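Local coordinates for universal stress protein MT1672 (Mycobacterium tuberculosis, PDB 1TQ8) that belongs to the universal stress protein A family and probably binds a nucleotide, with a likely role in stress adaptation, at the interface of chains A and B. Sequence-based numbering; all coordinates share one arbitrary frame. Chains: chain A/B, hypothetical protein Rv1636.

The interface of chains A and B. Residues chain A 36, 152; chain B 17, 121, 154, 156-157.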
ATOM      1  N   ARG A  36      15.994  12.615 -11.961  1.00 41.64           N
ATOM      2  CA  ARG A  36      14.803  12.450 -12.785  1.00 39.90           C
ATOM      3  C   ARG A  36      13.859  13.636 -12.631  1.00 39.53           C
ATOM      4  O   ARG A  36      13.285  14.097 -13.611  1.00 40.21           O
ATOM      5  CB  ARG A  36      14.077  11.150 -12.433  1.00 40.20           C
ATOM      6  CG  ARG A  36      12.719  10.992 -13.115  1.00 43.31           C
ATOM      7  CD  ARG A  36      12.842  11.008 -14.636  1.00 44.68           C
ATOM      8  NE  ARG A  36      13.734   9.954 -15.107  1.00 45.37           N
ATOM      9  CZ  ARG A  36      14.111   9.803 -16.371  1.00 47.99           C
ATOM     10  NH1 ARG A  36      13.672  10.643 -17.300  1.00 47.37           N
ATOM     11  NH2 ARG A  36      14.938   8.815 -16.706  1.00 47.35           N
ATOM     12  N   ASP A 152      10.025   3.054 -13.431  1.00 39.96           N
ATOM     13  CA  ASP A 152       9.406   4.155 -12.715  1.00 37.42           C
ATOM     14  C   ASP A 152       7.893   4.021 -12.860  1.00 36.61           C
ATOM     15  O   ASP A 152       7.394   3.597 -13.912  1.00 36.42           O
ATOM     16  CB  ASP A 152       9.855   5.500 -13.301  1.00 35.41           C
ATOM     17  CG  ASP A 152      11.308   5.825 -13.000  1.00 36.57           C
ATOM     18  OD1 ASP A 152      11.992   5.013 -12.340  1.00 37.83           O
ATOM     19  OD2 ASP A 152      11.769   6.909 -13.425  1.00 36.50           O
TER
ATOM     20  N   TYR B  17      11.929   9.620 -21.175  1.00 59.48           N
ATOM     21  CA  TYR B  17      11.506   8.228 -21.246  1.00 58.30           C
ATOM     22  C   TYR B  17      11.334   7.806 -22.700  1.00 58.35           C
ATOM     23  O   TYR B  17      10.908   8.601 -23.533  1.00 58.18           O
ATOM     24  CB  TYR B  17      10.197   8.044 -20.479  1.00 55.59           C
ATOM     25  CG  TYR B  17      10.341   8.219 -18.981  1.00 53.21           C
ATOM     26  CD1 TYR B  17       9.673   9.241 -18.310  1.00 50.98           C
ATOM     27  CD2 TYR B  17      11.136   7.350 -18.230  1.00 51.47           C
ATOM     28  CE1 TYR B  17       9.790   9.393 -16.928  1.00 48.68           C
ATOM     29  CE2 TYR B  17      11.259   7.496 -16.849  1.00 49.19           C
ATOM     30  CZ  TYR B  17      10.582   8.518 -16.207  1.00 49.05           C
ATOM     31  OH  TYR B  17      10.692   8.659 -14.845  1.00 48.31           O
ATOM     32  N   ASP B 121      10.362   1.914 -19.562  1.00 52.72           N
ATOM     33  CA  ASP B 121      11.054   2.702 -18.544  1.00 51.77           C
ATOM     34  C   ASP B 121      10.071   3.545 -17.707  1.00 48.62           C
ATOM     35  O   ASP B 121      10.483   4.328 -16.854  1.00 46.88           O
ATOM     36  CB  ASP B 121      12.134   3.599 -19.181  1.00 53.80           C
ATOM     37  CG  ASP B 121      11.607   4.443 -20.340  1.00 58.40           C
ATOM     38  OD1 ASP B 121      10.371   4.593 -20.454  1.00 60.63           O
ATOM     39  OD2 ASP B 121      12.430   4.969 -21.131  1.00 58.07           O
ATOM     40  N   LEU B 154       5.097  10.198  -8.757  1.00 28.80           N
ATOM     41  CA  LEU B 154       6.105   9.459  -9.496  1.00 30.02           C
ATOM     42  C   LEU B 154       7.080   8.742  -8.574  1.00 30.55           C
ATOM     43  O   LEU B 154       7.686   9.356  -7.698  1.00 30.46           O
ATOM     44  CB  LEU B 154       6.867  10.420 -10.401  1.00 30.45           C
ATOM     45  CG  LEU B 154       8.014   9.827 -11.209  1.00 32.16           C
ATOM     46  CD1 LEU B 154       7.490   8.772 -12.187  1.00 29.83           C
ATOM     47  CD2 LEU B 154       8.696  10.962 -11.953  1.00 33.10           C
ATOM     48  N   VAL B 156      10.449   6.691  -8.618  1.00 38.58           N
ATOM     49  CA  VAL B 156      11.629   6.417  -9.424  1.00 39.46           C
ATOM     50  C   VAL B 156      12.349   5.193  -8.882  1.00 40.88           C
ATOM     51  O   VAL B 156      12.708   5.152  -7.703  1.00 39.15           O
ATOM     52  CB  VAL B 156      12.604   7.638  -9.402  1.00 38.84           C
ATOM     53  CG1 VAL B 156      13.832   7.364 -10.267  1.00 38.57           C
ATOM     54  CG2 VAL B 156      11.891   8.882  -9.903  1.00 36.52           C
ATOM     55  N   HIS B 157      12.573   4.199  -9.741  1.00 43.72           N
ATOM     56  CA  HIS B 157      13.257   2.989  -9.304  1.00 47.19           C
ATOM     57  C   HIS B 157      14.718   3.268  -9.020  1.00 49.58           C
ATOM     58  O   HIS B 157      15.260   4.281  -9.447  1.00 48.93           O
ATOM     59  CB  HIS B 157      13.144   1.878 -10.353  1.00 48.98           C
ATOM     60  CG  HIS B 157      14.025   2.064 -11.552  1.00 51.15           C
ATOM     61  ND1 HIS B 157      13.699   2.901 -12.601  1.00 50.81           N
ATOM     62  CD2 HIS B 157      15.208   1.491 -11.886  1.00 49.78           C
ATOM     63  CE1 HIS B 157      14.637   2.832 -13.526  1.00 48.37           C
ATOM     64  NE2 HIS B 157      15.565   1.984 -13.117  1.00 49.63           N
TER
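The guanidinium of A:Arg36 lies nearly parallel to the ring of B:Tyr17, the two planes 17° apart, with NH1 over the face of the ring, 3.9 Å from its centroid, in a cation-pi stack. In return CE2 of the tyrosine sits over the centre of the guanidinium, 3.7 Å from CZ of A:Arg36. At the ring's edge, in plane, are A:Asp152 OD2 and, from the tyrosine's own chain, B:Asp121 OD2. With chi1 at 172° the arginine chain runs away from its own backbone N, and the bends at chi2 and chi3 bring CD and NE against the phenol oxygen, A:Arg36 CG also resting 3.9 Å from B:Val156 CG2.

A:Asp152, at the start of strand 152-156, engages chain B through both carboxylate oxygens. B:Tyr17 OH donates to the anti lone pair of A:Asp152 OD2 at 2.5 Å, with carboxylate and ring almost perpendicular. A long salt bridge within chain A, A:Arg36 NE to A:Asp152 OD2 at 4.0 Å, sets the stacked cation near this oxygen and may partly balance its charge. The C-terminal strands of the two subunits meet here, and the contact recurs with the chains exchanged across the two-fold axis of what may be a biological dimer. A:Asp152 OD1 accepts two hydrogen bonds from B:His157, reached from opposite faces of the carboxylate plane: from the backbone N at 2.8 Å, and from the imidazole ND1 at 2.7 Å, with A:Asp152 OD1 lying 18° out of the imidazole plane.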